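Local coordinates for protein galactan 1,3-beta-galactosidase (PDB 7BYS) that probably cleaves beta-1,3-galactan from its chain ends as a family 43 exo-galactanase and carries a calcium-holding carbohydrate-binding module, at residues 138-143 against 150-155; 163-168 against 175-180; 325-330 against 421-426. One frame throughout, in Å; residues are numbered along the deposited sequence.

From the N terminus, the chain first builds a series of antiparallel sheets, the blades of the family 43 beta-propeller. Contact 1 closes a short hairpin loop between strands 138-142 and 150-156. Contact 2 closes the next hairpin, strands 161-167 and 174-181, in the same sheet. The two touch where their middle strands pair, and Tyr-154 OH hydrogen-bonds Ser-165 OG. Contact 3 comes later, in the carbohydrate-binding module. It closes a span of 90 residues and ties the 325-330 loop to the final strand through calcium. Its centre lies about 40 Å from that of contact 1. The three follow in series; none nests or crosses.

Contact 1. Residues 138-143 against 150-155; sequences ESIFQD and AYLLYA
Asp-143 OD2 is gripped by two hydrogen bonds. One comes from a water 2.8 Å from OD2, which donates to it. The other is with Tyr-198 OH. The same water lies at the edge of the Tyr-151 ring, in its plane, 2.7 Å from Tyr-151 OH. Asp-143 OD1 forms a salt bridge with Lys-193, so both carboxylate oxygens are engaged.

The backbones form an antiparallel hairpin, the first two strands of a propeller blade. Ser-139 pairs with Leu-153 and Phe-141 with Tyr-151, each through two N-H...O bonds. Leu-153 N points straight at Ser-139 O (179°) but sits above the carbonyl plane. Tyr-151 N reaches Phe-141 O at 2.8 Å, in the carbonyl plane but with a more bent N-H (142°).

Phe-141 and Tyr-151 lie side by side on one face of the sheet and point the same way. Phe-141 CG is anti to its backbone N; Tyr-151 CG is anti to its carbonyl carbon. Tyr-151 CD1 comes to the edge of the Phe-141 ring, 4.1 Å from Phe-141 CD2. Phe-141 also packs on Ile-191 of strand 189-194. On the other face Ile-140 and Leu-152 cross obliquely. The Leu-152 CD1 methyl meets Ile-140 CD1 at 3.7 Å and rests 3.6 Å from Ser-139 O. Ile-140 also packs on Ile-86 of strand 79-88, so the hairpin is wedged between two neighbouring blades.

Glu-138 CG takes the crowded position between backbone N and carbonyl carbon. Its chain bends again at chi2 (59°) and leads away from strand 150-155 to touch Arg-82, a galactose-binding residue. Glu-138 OE2 is buried and has no partner in this ligand-free model. A buried carboxylate beside Arg-82 probably helps set the charge at the galactose site.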
loop_
_atom_site.group_PDB
_atom_site.type_symbol
_atom_site.label_atom_id
_atom_site.label_comp_id
_atom_site.label_asym_id
_atom_site.label_seq_id
_atom_site.Cartn_x
_atom_site.Cartn_y
_atom_site.Cartn_z
ATOM N N GLU A 138 0.113 -12.012 -8.477
ATOM C CA GLU A 138 -1.162 -12.255 -9.136
ATOM C C GLU A 138 -2.248 -11.420 -8.482
ATOM O O GLU A 138 -2.084 -10.901 -7.373
ATOM C CB GLU A 138 -1.546 -13.747 -9.144
ATOM C CG GLU A 138 -1.470 -14.474 -7.797
ATOM C CD GLU A 138 -2.363 -13.881 -6.713
ATOM O OE1 GLU A 138 -1.842 -13.624 -5.620
ATOM O OE2 GLU A 138 -3.576 -13.645 -6.949
ATOM N N SER A 139 -3.373 -11.320 -9.179
ATOM C CA SER A 139 -4.613 -10.895 -8.559
ATOM C C SER A 139 -5.753 -11.662 -9.214
ATOM O O SER A 139 -5.566 -12.364 -10.216
ATOM C CB SER A 139 -4.786 -9.376 -8.664
ATOM O OG SER A 139 -5.965 -8.941 -8.011
ATOM N N ILE A 140 -6.947 -11.499 -8.654
ATOM C CA ILE A 140 -8.171 -12.075 -9.203
ATOM C C ILE A 140 -9.123 -10.918 -9.433
ATOM O O ILE A 140 -9.344 -10.109 -8.527
ATOM C CB ILE A 140 -8.805 -13.089 -8.228
ATOM C CG1 ILE A 140 -7.861 -14.265 -7.962
ATOM C CG2 ILE A 140 -10.178 -13.563 -8.743
ATOM C CD1 ILE A 140 -7.647 -15.143 -9.155
ATOM N N PHE A 141 -9.675 -10.828 -10.640
ATOM C CA PHE A 141 -10.690 -9.835 -10.959
ATOM C C PHE A 141 -11.998 -10.549 -11.275
ATOM O O PHE A 141 -12.024 -11.479 -12.087
ATOM C CB PHE A 141 -10.265 -8.978 -12.163
ATOM C CG PHE A 141 -11.357 -8.070 -12.641
ATOM C CD1 PHE A 141 -11.727 -6.962 -11.889
ATOM C CD2 PHE A 141 -12.076 -8.369 -13.792
ATOM C CE1 PHE A 141 -12.766 -6.148 -12.285
ATOM C CE2 PHE A 141 -13.128 -7.551 -14.199
ATOM C CZ PHE A 141 -13.471 -6.439 -13.446
ATOM N N GLN A 142 -13.081 -10.114 -10.636
ATOM C CA GLN A 142 -14.415 -10.648 -10.891
ATOM C C GLN A 142 -15.236 -9.591 -11.621
ATOM O O GLN A 142 -15.484 -8.506 -11.085
ATOM C CB GLN A 142 -15.085 -11.021 -9.572
ATOM C CG GLN A 142 -16.431 -11.712 -9.726
ATOM C CD GLN A 142 -17.023 -12.048 -8.370
ATOM O OE1 GLN A 142 -17.064 -11.194 -7.486
ATOM N NE2 GLN A 142 -17.444 -13.294 -8.189
ATOM N N ASP A 143 -15.672 -9.917 -12.839
ATOM C CA ASP A 143 -16.470 -8.997 -13.630
ATOM C C ASP A 143 -17.911 -8.985 -13.127
ATOM O O ASP A 143 -18.337 -9.828 -12.331
ATOM C CB ASP A 143 -16.413 -9.411 -15.100
ATOM C CG ASP A 143 -16.550 -8.238 -16.059
ATOM O OD1 ASP A 143 -16.871 -7.112 -15.623
ATOM O OD2 ASP A 143 -16.321 -8.469 -17.274
ATOM N N ALA A 150 -14.636 -14.555 -13.795
ATOM C CA ALA A 150 -13.450 -14.176 -13.047
ATOM C C ALA A 150 -12.189 -14.475 -13.848
ATOM O O ALA A 150 -12.170 -15.344 -14.735
ATOM C CB ALA A 150 -13.414 -14.894 -11.697
ATOM N N TYR A 151 -11.124 -13.739 -13.512
ATOM C CA TYR A 151 -9.870 -13.770 -14.250
ATOM C C TYR A 151 -8.689 -13.751 -13.295
ATOM O O TYR A 151 -8.697 -13.022 -12.294
ATOM C CB TYR A 151 -9.777 -12.536 -15.162
ATOM C CG TYR A 151 -10.893 -12.461 -16.165
ATOM C CD1 TYR A 151 -12.143 -11.971 -15.814
ATOM C CD2 TYR A 151 -10.695 -12.897 -17.470
ATOM C CE1 TYR A 151 -13.176 -11.917 -16.735
ATOM C CE2 TYR A 151 -11.713 -12.836 -18.406
ATOM C CZ TYR A 151 -12.948 -12.351 -18.035
ATOM O OH TYR A 151 -13.956 -12.290 -18.979
ATOM N N LEU A 152 -7.684 -14.562 -13.606
ATOM C CA LEU A 152 -6.374 -14.473 -12.975
ATOM C C LEU A 152 -5.532 -13.457 -13.741
ATOM O O LEU A 152 -5.419 -13.528 -14.971
ATOM C CB LEU A 152 -5.685 -15.843 -12.990
ATOM C CG LEU A 152 -4.303 -15.874 -12.340
ATOM C CD1 LEU A 152 -4.441 -15.679 -10.848
ATOM C CD2 LEU A 152 -3.577 -17.190 -12.649
ATOM N N LEU A 153 -4.942 -12.517 -13.017
ATOM C CA LEU A 153 -3.998 -11.541 -13.555
ATOM C C LEU A 153 -2.638 -11.909 -12.982
ATOM O O LEU A 153 -2.519 -12.050 -11.763
ATOM C CB LEU A 153 -4.371 -10.140 -13.058
ATOM C CG LEU A 153 -5.862 -9.780 -12.960
ATOM C CD1 LEU A 153 -6.003 -8.334 -12.478
ATOM C CD2 LEU A 153 -6.600 -9.985 -14.289
ATOM N N TYR A 154 -1.626 -12.110 -13.832
ATOM C CA TYR A 154 -0.414 -12.716 -13.286
ATOM C C TYR A 154 0.846 -12.408 -14.077
ATOM O O TYR A 154 0.834 -12.386 -15.309
ATOM C CB TYR A 154 -0.548 -14.234 -13.095
ATOM C CG TYR A 154 -0.961 -15.071 -14.294
ATOM C CD1 TYR A 154 -2.201 -14.910 -14.907
ATOM C CD2 TYR A 154 -0.137 -16.094 -14.754
ATOM C CE1 TYR A 154 -2.590 -15.722 -15.961
ATOM C CE2 TYR A 154 -0.523 -16.911 -15.814
ATOM C CZ TYR A 154 -1.751 -16.714 -16.409
ATOM O OH TYR A 154 -2.174 -17.510 -17.455
ATOM N N ALA A 155 1.945 -12.247 -13.340
ATOM C CA ALA A 155 3.282 -12.172 -13.912
ATOM C C ALA A 155 3.748 -13.587 -14.232
ATOM O O ALA A 155 3.813 -14.449 -13.346
ATOM C CB ALA A 155 4.225 -11.512 -12.909
HETATM O O HOH W 1 -16.187 -10.988 -18.378
#

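Contact 2. Residues 163-168 against 175-180; sequences KISRLD and TAQVSV
Strands 163-167 and 175-180 form the outer hairpin of a propeller blade, broken by a classic beta bulge. Val-178 and Ser-179 both face Ile-164. Ile-164 O takes two N-H bonds, from Val-178 N at 2.8 Å and from Ser-179 N at 3.0 Å. Both donors lie in its carbonyl plane. Beyond the bulge Arg-166 pairs with Ala-176.

Lys-163 rises from the sheet on the face of Gln-177 and Val-180. Its CG is anti to the carbonyl carbon (chi1 -69°), and the chain is extended from there. CB lies 4.0 Å from Ser-179 O. CG meets the Val-180 CG2 methyl at 3.9 Å, the two side chains pointing the same way. CD passes Gln-177 OE1 at 3.7 Å, where the two chains cross obliquely. At the tip, NZ donates to a water at 2.9 Å, and this water in turn donates to Gln-177 OE1. NZ also forms a salt bridge with Asp-157 and a hydrogen bond with Ser-156 OG. The buried ammonium is thus held by several partners.

At the other end the hairpin reaches the surface, near the glycan on Asn-173, which touches Thr-175. Arg-166 CG is anti to its backbone N, and the chain bends at chi3 (48°). In the conformer described, Thr-175 CG2 sits over one guanidinium face, 3.8 Å from Arg-166 NH2.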
loop_
_atom_site.group_PDB
_atom_site.type_symbol
_atom_site.label_atom_id
_atom_site.label_comp_id
_atom_site.label_asym_id
_atom_site.label_seq_id
_atom_site.Cartn_x
_atom_site.Cartn_y
_atom_site.Cartn_z
ATOM N N LYS A 163 0.034 -11.757 -17.989
ATOM C CA LYS A 163 -1.080 -12.508 -18.537
ATOM C C LYS A 163 -2.377 -12.228 -17.791
ATOM O O LYS A 163 -2.387 -12.018 -16.568
ATOM C CB LYS A 163 -0.790 -14.002 -18.488
ATOM C CG LYS A 163 0.311 -14.405 -19.451
ATOM C CD LYS A 163 0.697 -15.866 -19.326
ATOM C CE LYS A 163 1.833 -16.184 -20.298
ATOM N NZ LYS A 163 2.473 -17.491 -19.961
ATOM N N ILE A 164 -3.473 -12.269 -18.539
ATOM C CA ILE A 164 -4.820 -12.301 -17.992
ATOM C C ILE A 164 -5.485 -13.547 -18.547
ATOM O O ILE A 164 -5.472 -13.762 -19.765
ATOM C CB ILE A 164 -5.616 -11.055 -18.399
ATOM C CG1 ILE A 164 -4.897 -9.800 -17.884
ATOM C CG2 ILE A 164 -7.032 -11.149 -17.861
ATOM C CD1 ILE A 164 -5.551 -8.502 -18.317
ATOM N N SER A 165 -6.032 -14.379 -17.668
ATOM C CA SER A 165 -6.633 -15.626 -18.118
ATOM C C SER A 165 -7.933 -15.860 -17.374
ATOM O O SER A 165 -8.041 -15.528 -16.194
ATOM C CB SER A 165 -5.682 -16.793 -17.884
ATOM O OG SER A 165 -4.507 -16.636 -18.667
ATOM N N ARG A 166 -8.913 -16.435 -18.063
ATOM C CA ARG A 166 -10.237 -16.643 -17.497
ATOM C C ARG A 166 -10.285 -17.905 -16.639
ATOM O O ARG A 166 -9.694 -18.936 -16.984
ATOM C CB ARG A 166 -11.254 -16.737 -18.637
ATOM C CG ARG A 166 -12.701 -16.875 -18.192
ATOM C CD ARG A 166 -13.682 -16.570 -19.328
ATOM N NE ARG A 166 -13.329 -17.263 -20.565
ATOM C CZ ARG A 166 -13.774 -18.463 -20.925
ATOM N NH1 ARG A 166 -13.370 -18.991 -22.074
ATOM N NH2 ARG A 166 -14.614 -19.140 -20.148
ATOM N N LEU A 167 -10.982 -17.816 -15.504
ATOM C CA LEU A 167 -11.213 -18.960 -14.629
ATOM C C LEU A 167 -12.465 -19.710 -15.057
ATOM O O LEU A 167 -13.379 -19.133 -15.653
ATOM C CB LEU A 167 -11.423 -18.500 -13.187
ATOM C CG LEU A 167 -10.319 -17.632 -12.580
ATOM C CD1 LEU A 167 -10.587 -17.422 -11.105
ATOM C CD2 LEU A 167 -8.962 -18.257 -12.819
ATOM N N ASP A 168 -12.494 -21.003 -14.735
ATOM C CA ASP A 168 -13.679 -21.820 -14.968
ATOM C C ASP A 168 -14.823 -21.372 -14.057
ATOM O O ASP A 168 -14.677 -20.497 -13.199
ATOM C CB ASP A 168 -13.349 -23.313 -14.849
ATOM C CG ASP A 168 -12.967 -23.750 -13.430
ATOM O OD1 ASP A 168 -13.385 -23.111 -12.434
ATOM O OD2 ASP A 168 -12.262 -24.776 -13.302
ATOM N N THR A 175 -8.980 -21.618 -17.447
ATOM C CA THR A 175 -9.501 -22.304 -18.631
ATOM C C THR A 175 -8.920 -21.798 -19.951
ATOM O O THR A 175 -8.625 -22.607 -20.839
ATOM C CB THR A 175 -11.039 -22.238 -18.663
ATOM O OG1 THR A 175 -11.532 -22.982 -19.787
ATOM C CG2 THR A 175 -11.552 -20.816 -18.761
ATOM N N ALA A 176 -8.742 -20.487 -20.113
ATOM C CA ALA A 176 -8.305 -19.928 -21.384
ATOM C C ALA A 176 -7.491 -18.675 -21.110
ATOM O O ALA A 176 -7.827 -17.898 -20.215
ATOM C CB ALA A 176 -9.499 -19.542 -22.267
ATOM N N GLN A 177 -6.434 -18.479 -21.893
ATOM C CA GLN A 177 -5.742 -17.200 -21.902
ATOM C C GLN A 177 -6.598 -16.165 -22.610
ATOM O O GLN A 177 -7.257 -16.451 -23.615
ATOM C CB GLN A 177 -4.418 -17.313 -22.644
ATOM C CG GLN A 177 -3.459 -16.163 -22.361
ATOM C CD GLN A 177 -2.033 -16.484 -22.768
ATOM O OE1 GLN A 177 -1.354 -17.272 -22.111
ATOM N NE2 GLN A 177 -1.579 -15.888 -23.863
ATOM N N VAL A 178 -6.591 -14.949 -22.083
ATOM C CA VAL A 178 -7.388 -13.866 -22.621
ATOM C C VAL A 178 -6.511 -12.751 -23.182
ATOM O O VAL A 178 -6.821 -12.179 -24.233
ATOM C CB VAL A 178 -8.354 -13.338 -21.535
ATOM C CG1 VAL A 178 -9.105 -12.134 -22.014
ATOM C CG2 VAL A 178 -9.317 -14.444 -21.130
ATOM N N SER A 179 -5.413 -12.434 -22.496
ATOM C CA SER A 179 -4.523 -11.356 -22.898
ATOM C C SER A 179 -3.110 -11.699 -22.451
ATOM O O SER A 179 -2.909 -12.299 -21.391
ATOM C CB SER A 179 -4.946 -10.037 -22.235
ATOM O OG SER A 179 -3.982 -9.023 -22.473
ATOM N N VAL A 180 -2.131 -11.322 -23.264
ATOM C CA VAL A 180 -0.736 -11.402 -22.851
ATOM C C VAL A 180 -0.008 -10.148 -23.316
ATOM O O VAL A 180 -0.159 -9.722 -24.465
ATOM C CB VAL A 180 -0.024 -12.683 -23.338
ATOM C CG1 VAL A 180 -0.027 -12.789 -24.859
ATOM C CG2 VAL A 180 1.399 -12.741 -22.803
HETATM O O HOH W 2 0.366 -19.446 -20.587
#

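Contact 3. Residues 325-330 against 421-426; sequences GFSGGK and LDKIIV. With CA (calcium ion), chain F.
Metal bonds carry this contact. Calcium is bound by Ser-327 O and Lys-330 O from the loop. Asp-422 gives it two atoms, its backbone O at 2.5 Å and its OD1 at 2.3 Å. Glu-308 and Glu-310 complete the site with three more atoms.

Hydrogen bonds fix the carboxylate. Asp-422 CG is anti to its backbone N (chi1 -177°), which sends the group to the loop. Ser-327 N donates to the syn lone pair of Asp-422 OD2 at 2.8 Å, nearly straight (167°). Within the loop, Gly-329 N bonds Phe-326 O, and Gly-328 and Gly-329 both turn with positive phi.

Two waters bridge the segments. One donates to Gly-325 O and to Asp-422 OD2. The other donates to Ser-327 OG at 2.7 Å and accepts from Lys-423 NZ.

Van der Waals contact is slight: Lys-423 CD passes Ser-327 OG at 3.9 Å. Lys-423 also makes a cation-pi contact with Tyr-358, which it and Asp-422 both face in a classic beta bulge. Such a calcium site, tying a loop to the last strand, is typical of the beta-sandwich of CBM6 and CBM35 modules.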
loop_
_atom_site.group_PDB
_atom_site.type_symbol
_atom_site.label_atom_id
_atom_site.label_comp_id
_atom_site.label_asym_id
_atom_site.label_seq_id
_atom_site.Cartn_x
_atom_site.Cartn_y
_atom_site.Cartn_z
ATOM N N GLY A 325 13.484 20.024 -5.858
ATOM C CA GLY A 325 12.477 19.121 -5.342
ATOM C C GLY A 325 11.823 19.545 -4.048
ATOM O O GLY A 325 10.928 18.845 -3.562
ATOM N N PHE A 326 12.232 20.687 -3.491
ATOM C CA PHE A 326 11.761 21.180 -2.199
ATOM C C PHE A 326 10.717 22.272 -2.364
ATOM O O PHE A 326 10.853 23.157 -3.216
ATOM C CB PHE A 326 12.906 21.821 -1.406
ATOM C CG PHE A 326 14.070 20.924 -1.160
ATOM C CD1 PHE A 326 13.895 19.595 -0.835
ATOM C CD2 PHE A 326 15.356 21.433 -1.213
ATOM C CE1 PHE A 326 14.989 18.776 -0.596
ATOM C CE2 PHE A 326 16.447 20.622 -0.975
ATOM C CZ PHE A 326 16.266 19.295 -0.669
ATOM N N SER A 327 9.722 22.256 -1.484
ATOM C CA SER A 327 8.804 23.377 -1.388
ATOM C C SER A 327 9.585 24.619 -0.965
ATOM O O SER A 327 10.454 24.561 -0.083
ATOM C CB SER A 327 7.732 23.047 -0.347
ATOM O OG SER A 327 6.892 24.165 -0.136
ATOM N N GLY A 328 9.299 25.746 -1.616
ATOM C CA GLY A 328 10.067 26.949 -1.395
ATOM C C GLY A 328 11.478 26.887 -1.929
ATOM O O GLY A 328 12.238 27.845 -1.739
ATOM N N GLY A 329 11.849 25.803 -2.608
ATOM C CA GLY A 329 13.185 25.651 -3.130
ATOM C C GLY A 329 14.242 25.384 -2.086
ATOM O O GLY A 329 15.427 25.377 -2.419
ATOM N N LYS A 330 13.852 25.156 -0.830
ATOM C CA LYS A 330 14.813 25.070 0.262
ATOM C C LYS A 330 14.382 24.014 1.269
ATOM O O LYS A 330 13.195 23.707 1.406
ATOM C CB LYS A 330 14.961 26.417 0.986
ATOM C CG LYS A 330 15.518 27.517 0.093
ATOM C CD LYS A 330 15.733 28.813 0.840
ATOM C CE LYS A 330 16.248 29.876 -0.119
ATOM N NZ LYS A 330 17.111 29.288 -1.188
ATOM N N LEU A 421 14.848 18.112 6.003
ATOM C CA LEU A 421 13.447 18.447 6.249
ATOM C C LEU A 421 13.024 19.620 5.374
ATOM O O LEU A 421 13.606 20.706 5.454
ATOM C CB LEU A 421 13.228 18.770 7.727
ATOM C CG LEU A 421 11.762 18.895 8.162
ATOM C CD1 LEU A 421 11.016 17.552 8.082
ATOM C CD2 LEU A 421 11.679 19.458 9.579
ATOM N N ASP A 422 12.004 19.397 4.542
ATOM C CA ASP A 422 11.496 20.388 3.603
ATOM C C ASP A 422 10.439 21.274 4.247
ATOM O O ASP A 422 10.548 22.504 4.204
ATOM C CB ASP A 422 10.896 19.655 2.391
ATOM C CG ASP A 422 10.398 20.587 1.317
ATOM O OD1 ASP A 422 10.594 21.809 1.417
ATOM O OD2 ASP A 422 9.795 20.083 0.343
ATOM N N LYS A 423 9.410 20.663 4.821
ATOM C CA LYS A 423 8.308 21.377 5.451
ATOM C C LYS A 423 7.520 20.364 6.264
ATOM O O LYS A 423 7.763 19.154 6.189
ATOM C CB LYS A 423 7.387 22.047 4.416
ATOM C CG LYS A 423 6.709 21.083 3.438
ATOM C CD LYS A 423 5.620 21.802 2.653
ATOM C CE LYS A 423 4.789 20.827 1.846
ATOM N NZ LYS A 423 3.554 21.503 1.340
ATOM N N ILE A 424 6.571 20.872 7.048
ATOM C CA ILE A 424 5.590 20.046 7.738
ATOM C C ILE A 424 4.207 20.576 7.392
ATOM O O ILE A 424 4.038 21.754 7.068
ATOM C CB ILE A 424 5.801 19.973 9.275
ATOM C CG1 ILE A 424 5.457 21.308 9.963
ATOM C CG2 ILE A 424 7.227 19.538 9.606
ATOM C CD1 ILE A 424 5.516 21.246 11.484
ATOM N N ILE A 425 3.218 19.694 7.431
ATOM C CA ILE A 425 1.818 20.081 7.305
ATOM C C ILE A 425 1.087 19.568 8.531
ATOM O O ILE A 425 1.131 18.367 8.835
ATOM C CB ILE A 425 1.157 19.567 6.015
ATOM C CG1 ILE A 425 1.979 19.965 4.785
ATOM C CG2 ILE A 425 -0.267 20.110 5.925
ATOM C CD1 ILE A 425 1.363 19.509 3.440
ATOM N N VAL A 426 0.432 20.479 9.240
ATOM C CA VAL A 426 -0.299 20.167 10.461
ATOM C C VAL A 426 -1.782 20.088 10.124
ATOM O O VAL A 426 -2.380 21.071 9.667
ATOM C CB VAL A 426 -0.041 21.219 11.548
ATOM C CG1 VAL A 426 -0.887 20.919 12.781
ATOM C CG2 VAL A 426 1.438 21.263 11.918
HETATM CA CA CA F . 10.991 23.966 2.166
HETATM O O HOH W 3 8.597 19.047 -1.910
HETATM O O HOH W 4 4.328 23.594 -0.641
#